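Local coordinates for nitroalkane oxidase (PDB 3MKH) that oxidises nitroalkanes to aldehydes or ketones with FAD, releasing nitrite and turning molecular oxygen into hydrogen peroxide, by way of a carbanion intermediate, at the interface of chains A and B. Sequence-based numbering; all coordinates share one arbitrary frame. Chains: chain A/B, Nitroalkane oxidase.

Contact 1: the interface of chains A and B. Residues chain A 411, 414-415; chain B 308-311, 314, 318.
The side-chain amide of A:Gln411 rests one face on the methyl of B:Ala314, CB lying 3.8 Å from CD, while two backbone carbonyls gather round its OE1 end. B:Gln311 approaches from the NE2 end, its CG 3.8 Å from that nitrogen, and the two amide planes are turned 68° apart, so they do not stack. As modelled, OE1 lies 2.8 Å from B:Leu308 O and also close to B:Glu309 O; oxygens that can only accept cannot bond, so this placement is doubtful, and the amide is probably turned over, with its NH2 group facing both carbonyls. The reach comes from an extended chain, CG anti to the backbone N (chi1 177°), which suits a long, flexible polar residue. An alanine in this place is likely to leave the carbonyls of B:Leu308 and B:Glu309 without that amide partner and the methyl of B:Ala314 without its cover. Beside it, A:Leu415 and B:Leu308 run antiparallel, side by side, CD2 pressing tightly on CB at 3.4 Å. Flexible A:Met414, bent at chi3 (-66°), brings its methyl CE within 3.5 Å of B:Ala314 O, the same carbonyl that accepts a hydrogen bond from the B:Ser318 hydroxyl OG. In the fold, the C-terminal end of helix 402-415 of chain A lies against the 3-10 turn 307-309 and the first turns of helix 311-340 of chain B.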
ATOM      1  N   GLN A 411      11.030 -18.238   1.976  1.00 26.56           N
ATOM      2  CA  GLN A 411      12.274 -18.138   1.208  1.00 27.82           C
ATOM      3  C   GLN A 411      13.005 -19.488   1.064  1.00 30.11           C
ATOM      4  O   GLN A 411      13.433 -19.848  -0.032  1.00 29.00           O
ATOM      5  CB  GLN A 411      13.185 -17.075   1.835  1.00 29.54           C
ATOM      6  CG  GLN A 411      14.560 -16.913   1.189  1.00 26.47           C
ATOM      7  CD  GLN A 411      15.391 -15.807   1.843  1.00 34.19           C
ATOM      8  OE1 GLN A 411      16.336 -15.296   1.239  1.00 34.49           O
ATOM      9  NE2 GLN A 411      15.049 -15.443   3.083  1.00 27.01           N
ATOM     10  N   MET A 414      11.056 -21.848  -1.456  1.00 28.56           N
ATOM     11  CA  MET A 414      11.274 -21.487  -2.859  1.00 28.14           C
ATOM     12  C   MET A 414      12.683 -21.882  -3.332  1.00 33.06           C
ATOM     13  O   MET A 414      12.889 -22.190  -4.504  1.00 29.89           O
ATOM     14  CB  MET A 414      11.034 -19.984  -3.084  1.00 29.67           C
ATOM     15  CG  MET A 414       9.580 -19.530  -2.932  1.00 22.69           C
ATOM     16  SD  MET A 414       9.308 -17.805  -3.430  1.00 27.79           S
ATOM     17  CE  MET A 414      10.278 -16.967  -2.166  1.00 30.57           C
ATOM     18  N   LEU A 415      13.642 -21.893  -2.409  1.00 29.54           N
ATOM     19  CA  LEU A 415      15.025 -22.237  -2.732  1.00 30.65           C
ATOM     20  C   LEU A 415      15.260 -23.709  -3.044  1.00 32.99           C
ATOM     21  O   LEU A 415      16.239 -24.053  -3.705  1.00 35.85           O
ATOM     22  CB  LEU A 415      15.957 -21.808  -1.591  1.00 32.99           C
ATOM     23  CG  LEU A 415      16.517 -20.386  -1.620  1.00 36.03           C
ATOM     24  CD1 LEU A 415      17.012 -19.961  -0.225  1.00 33.94           C
ATOM     25  CD2 LEU A 415      17.625 -20.258  -2.648  1.00 35.68           C
TER
ATOM     26  N   LEU B 308      17.656 -16.034  -4.809  1.00 30.48           N
ATOM     27  CA  LEU B 308      16.637 -16.277  -3.789  1.00 30.10           C
ATOM     28  C   LEU B 308      17.176 -16.226  -2.358  1.00 32.38           C
ATOM     29  O   LEU B 308      16.395 -16.237  -1.398  1.00 32.42           O
ATOM     30  CB  LEU B 308      15.921 -17.608  -4.036  1.00 27.58           C
ATOM     31  CG  LEU B 308      14.833 -17.578  -5.106  1.00 28.54           C
ATOM     32  CD1 LEU B 308      14.453 -18.977  -5.516  1.00 28.44           C
ATOM     33  CD2 LEU B 308      13.614 -16.819  -4.593  1.00 29.76           C
ATOM     34  N   GLU B 309      18.496 -16.171  -2.204  1.00 30.57           N
ATOM     35  CA  GLU B 309      19.075 -16.009  -0.869  1.00 30.80           C
ATOM     36  C   GLU B 309      19.037 -14.556  -0.383  1.00 30.83           C
ATOM     37  O   GLU B 309      19.253 -14.288   0.801  1.00 34.47           O
ATOM     38  CB  GLU B 309      20.496 -16.576  -0.801  1.00 34.53           C
ATOM     39  CG  GLU B 309      20.564 -18.073  -1.127  1.00 42.00           C
ATOM     40  CD  GLU B 309      21.701 -18.789  -0.415  1.00 48.76           C
ATOM     41  OE1 GLU B 309      22.505 -18.112   0.266  1.00 58.74           O
ATOM     42  OE2 GLU B 309      21.789 -20.033  -0.528  1.00 50.08           O
ATOM     43  N   ARG B 310      18.762 -13.625  -1.291  1.00 27.83           N
ATOM     44  CA  ARG B 310      18.592 -12.221  -0.931  1.00 26.76           C
ATOM     45  C   ARG B 310      17.191 -12.029  -0.349  1.00 31.38           C
ATOM     46  O   ARG B 310      16.190 -12.185  -1.061  1.00 28.75           O
ATOM     47  CB  ARG B 310      18.741 -11.317  -2.157  1.00 28.22           C
ATOM     48  CG  ARG B 310      19.925 -11.646  -3.078  1.00 34.48           C
ATOM     49  CD  ARG B 310      21.279 -11.422  -2.411  1.00 34.60           C
ATOM     50  NE  ARG B 310      22.376 -11.608  -3.368  1.00 39.28           N
ATOM     51  CZ  ARG B 310      23.666 -11.445  -3.080  1.00 37.69           C
ATOM     52  NH1 ARG B 310      24.038 -11.082  -1.857  1.00 36.14           N
ATOM     53  NH2 ARG B 310      24.585 -11.640  -4.018  1.00 37.54           N
ATOM     54  N   GLN B 311      17.113 -11.689   0.936  1.00 27.85           N
ATOM     55  CA  GLN B 311      15.810 -11.483   1.582  1.00 31.26           C
ATOM     56  C   GLN B 311      14.876 -10.534   0.821  1.00 26.82           C
ATOM     57  O   GLN B 311      13.691 -10.830   0.660  1.00 24.78           O
ATOM     58  CB  GLN B 311      15.986 -11.007   3.031  1.00 26.45           C
ATOM     59  CG  GLN B 311      16.553 -12.078   3.959  1.00 28.84           C
ATOM     60  CD  GLN B 311      16.556 -11.651   5.431  1.00 29.90           C
ATOM     61  OE1 GLN B 311      16.261 -10.497   5.755  1.00 24.27           O
ATOM     62  NE2 GLN B 311      16.893 -12.589   6.325  1.00 28.66           N
ATOM     63  N   ALA B 314      13.532 -12.327  -2.319  1.00 25.91           N
ATOM     64  CA  ALA B 314      12.652 -13.443  -1.966  1.00 26.63           C
ATOM     65  C   ALA B 314      11.314 -12.956  -1.415  1.00 26.07           C
ATOM     66  O   ALA B 314      10.267 -13.533  -1.726  1.00 23.83           O
ATOM     67  CB  ALA B 314      13.340 -14.381  -0.969  1.00 29.75           C
ATOM     68  N   SER B 318       7.648 -14.024  -2.689  1.00 24.10           N
ATOM     69  CA  SER B 318       6.703 -14.723  -1.818  1.00 25.60           C
ATOM     70  C   SER B 318       5.468 -13.868  -1.569  1.00 20.95           C
ATOM     71  O   SER B 318       4.371 -14.388  -1.368  1.00 23.40           O
ATOM     72  CB  SER B 318       7.363 -15.151  -0.498  1.00 25.43           C
ATOM     73  OG  SER B 318       7.785 -14.037   0.269  1.00 27.13           O
TER

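Contact 2: the interface of chains A and B. Residues chain A 308-311, 314-315; chain B 408, 411, 415.
B:Arg408 and A:Asp315 meet end-on, guanidinium to carboxylate, in a salt bridge between the helical C-terminal regions of two subunits of this acyl-CoA dehydrogenase-family enzyme. The pairing is two-pronged but uneven. NH1 gives a fairly straight bond to OD2 (3.0 Å, 163° at the hydrogen), using that oxygen's syn lone pair and keeping close to the guanidinium plane. NH2 is nearer to OD1, 2.6 Å away, yet its bond is strongly bent and leaves both planes; the two flat groups are tilted 30° to each other. Arginine suits the place because it offers two parallel donors on a long chain, here folded at chi2 and chi3 to turn them onto the short aspartate.

A:Gln311 stacks over one face of the same guanidinium, the planes 27° apart, with A:Gln311 CD displaced toward the rim and 3.8 Å from B:Arg408 CZ, although the two chains come in nearly perpendicular. This cover probably limits how far the arginine head can swing, while glutamine, flat and uncharged, probably covers the cation without drawing it away from A:Asp315.

B:Gln411 lays its CG 3.7 Å from A:Ala314 CB, a small residue that lets the chain come close. Both ends of its amide are mismatched as modelled: OE1 faces A:Leu308 O and A:Glu309 O, each 3.2 Å away, and NE2 lies at the guanidinium edge, 3.1 Å from B:Arg408 NH2. The amide is probably turned over, which would let its NH2 group face the carbonyls and its oxygen the arginine. Farther along, B:Leu415 forks over the turn: CD2 presses on A:Leu308 CB at 3.3 Å, tighter than usual packing, and CD1 meets the aliphatic stem of A:Glu309, reaching CG at 3.7 Å.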
ATOM      1  N   LEU A 308     -23.660   5.494   4.990  1.00 40.93           N
ATOM      2  CA  LEU A 308     -23.265   4.620   3.883  1.00 37.86           C
ATOM      3  C   LEU A 308     -23.410   5.270   2.503  1.00 44.80           C
ATOM      4  O   LEU A 308     -22.889   4.753   1.513  1.00 40.27           O
ATOM      5  CB  LEU A 308     -23.988   3.268   3.934  1.00 42.99           C
ATOM      6  CG  LEU A 308     -23.286   2.143   4.707  1.00 41.43           C
ATOM      7  CD1 LEU A 308     -24.161   0.902   4.764  1.00 39.10           C
ATOM      8  CD2 LEU A 308     -21.916   1.822   4.105  1.00 33.99           C
ATOM      9  N   GLU A 309     -24.083   6.416   2.427  1.00 40.76           N
ATOM     10  CA  GLU A 309     -24.199   7.082   1.135  1.00 41.66           C
ATOM     11  C   GLU A 309     -22.993   7.929   0.752  1.00 44.17           C
ATOM     12  O   GLU A 309     -22.883   8.375  -0.392  1.00 45.09           O
ATOM     13  CB  GLU A 309     -25.512   7.852   1.004  1.00 49.72           C
ATOM     14  CG  GLU A 309     -26.653   6.955   0.528  1.00 55.11           C
ATOM     15  CD  GLU A 309     -27.956   7.701   0.331  1.00 62.78           C
ATOM     16  OE1 GLU A 309     -27.947   8.753  -0.354  1.00 61.11           O
ATOM     17  OE2 GLU A 309     -28.986   7.225   0.859  1.00 62.96           O
ATOM     18  N   ARG A 310     -22.077   8.121   1.696  1.00 41.91           N
ATOM     19  CA  ARG A 310     -20.809   8.769   1.387  1.00 41.60           C
ATOM     20  C   ARG A 310     -19.897   7.784   0.678  1.00 39.68           C
ATOM     21  O   ARG A 310     -19.474   6.792   1.275  1.00 40.57           O
ATOM     22  CB  ARG A 310     -20.134   9.249   2.676  1.00 39.35           C
ATOM     23  CG  ARG A 310     -21.077   9.936   3.646  1.00 43.46           C
ATOM     24  CD  ARG A 310     -21.560  11.252   3.068  1.00 43.28           C
ATOM     25  NE  ARG A 310     -22.534  11.924   3.924  1.00 47.51           N
ATOM     26  CZ  ARG A 310     -23.152  13.057   3.592  1.00 48.59           C
ATOM     27  NH1 ARG A 310     -22.897  13.634   2.418  1.00 45.62           N
ATOM     28  NH2 ARG A 310     -24.026  13.606   4.426  1.00 46.96           N
ATOM     29  N   GLN A 311     -19.580   8.051  -0.588  1.00 40.38           N
ATOM     30  CA  GLN A 311     -18.662   7.193  -1.328  1.00 39.73           C
ATOM     31  C   GLN A 311     -17.393   6.888  -0.526  1.00 43.07           C
ATOM     32  O   GLN A 311     -16.844   5.785  -0.620  1.00 32.76           O
ATOM     33  CB  GLN A 311     -18.274   7.808  -2.681  1.00 44.91           C
ATOM     34  CG  GLN A 311     -19.345   7.702  -3.765  1.00 50.67           C
ATOM     35  CD  GLN A 311     -18.818   7.989  -5.168  1.00 52.70           C
ATOM     36  OE1 GLN A 311     -19.512   7.749  -6.160  1.00 55.71           O
ATOM     37  NE2 GLN A 311     -17.585   8.492  -5.259  1.00 48.30           N
ATOM     38  N   ALA A 314     -18.168   4.338   2.333  1.00 30.44           N
ATOM     39  CA  ALA A 314     -18.536   3.082   1.710  1.00 29.45           C
ATOM     40  C   ALA A 314     -17.335   2.379   1.114  1.00 29.54           C
ATOM     41  O   ALA A 314     -17.199   1.169   1.250  1.00 27.43           O
ATOM     42  CB  ALA A 314     -19.616   3.302   0.654  1.00 30.08           C
ATOM     43  N   ASP A 315     -16.455   3.124   0.456  1.00 29.23           N
ATOM     44  CA  ASP A 315     -15.315   2.492  -0.190  1.00 31.86           C
ATOM     45  C   ASP A 315     -14.341   1.884   0.820  1.00 28.69           C
ATOM     46  O   ASP A 315     -13.753   0.838   0.571  1.00 25.89           O
ATOM     47  CB  ASP A 315     -14.608   3.462  -1.141  1.00 34.46           C
ATOM     48  CG  ASP A 315     -15.318   3.558  -2.496  1.00 47.32           C
ATOM     49  OD1 ASP A 315     -16.524   3.195  -2.570  1.00 37.99           O
ATOM     50  OD2 ASP A 315     -14.672   3.985  -3.481  1.00 46.60           O
TER
ATOM     51  N   ARG B 408     -19.551   1.148  -6.750  1.00 46.17           N
ATOM     52  CA  ARG B 408     -20.799   1.907  -6.625  1.00 43.80           C
ATOM     53  C   ARG B 408     -21.928   0.920  -6.336  1.00 40.14           C
ATOM     54  O   ARG B 408     -22.861   1.203  -5.577  1.00 35.62           O
ATOM     55  CB  ARG B 408     -21.103   2.674  -7.909  1.00 36.77           C
ATOM     56  CG  ARG B 408     -20.173   3.835  -8.262  1.00 53.43           C
ATOM     57  CD  ARG B 408     -18.850   3.826  -7.523  1.00 54.44           C
ATOM     58  NE  ARG B 408     -19.028   4.130  -6.107  1.00 54.86           N
ATOM     59  CZ  ARG B 408     -18.036   4.287  -5.235  1.00 49.38           C
ATOM     60  NH1 ARG B 408     -16.766   4.183  -5.629  1.00 45.35           N
ATOM     61  NH2 ARG B 408     -18.325   4.541  -3.965  1.00 46.96           N
ATOM     62  N   GLN B 411     -21.591  -0.419  -2.787  1.00 32.32           N
ATOM     63  CA  GLN B 411     -22.192   0.554  -1.897  1.00 29.78           C
ATOM     64  C   GLN B 411     -23.708   0.365  -1.807  1.00 34.91           C
ATOM     65  O   GLN B 411     -24.269   0.338  -0.716  1.00 27.92           O
ATOM     66  CB  GLN B 411     -21.848   1.955  -2.391  1.00 35.80           C
ATOM     67  CG  GLN B 411     -22.504   3.077  -1.651  1.00 38.53           C
ATOM     68  CD  GLN B 411     -22.011   4.421  -2.145  1.00 43.65           C
ATOM     69  OE1 GLN B 411     -22.237   5.445  -1.505  1.00 44.45           O
ATOM     70  NE2 GLN B 411     -21.313   4.419  -3.284  1.00 41.52           N
ATOM     71  N   LEU B 415     -26.187  -0.842   1.361  1.00 30.20           N
ATOM     72  CA  LEU B 415     -27.212   0.101   1.814  1.00 30.91           C
ATOM     73  C   LEU B 415     -28.589  -0.548   1.993  1.00 32.54           C
ATOM     74  O   LEU B 415     -29.439  -0.030   2.713  1.00 35.63           O
ATOM     75  CB  LEU B 415     -27.323   1.270   0.836  1.00 34.84           C
ATOM     76  CG  LEU B 415     -26.410   2.474   1.070  1.00 38.17           C
ATOM     77  CD1 LEU B 415     -26.393   3.364  -0.160  1.00 44.52           C
ATOM     78  CD2 LEU B 415     -26.879   3.242   2.295  1.00 37.08           C
TER

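Contact 1 and contact 2 are twins across the two-fold axis relating chains A and B, their C-alpha centres about 41 Å apart. Each pairs helix 402-415 of one chain with the 3-10 turn 307-309 and the start of helix 311-340 of the other, so each subunit supplies both halves. Contact 1 includes Met414 and Ser318, contact 2 the Arg408–Asp315 salt bridge, along the same pair of elements. This strip joins subunits of the homotetramer and may also help hold the FAD-binding segment round Gln311 in place; about 35 Å from Asp399 of the chain giving the turn, no direct part in proton abstraction is suggested.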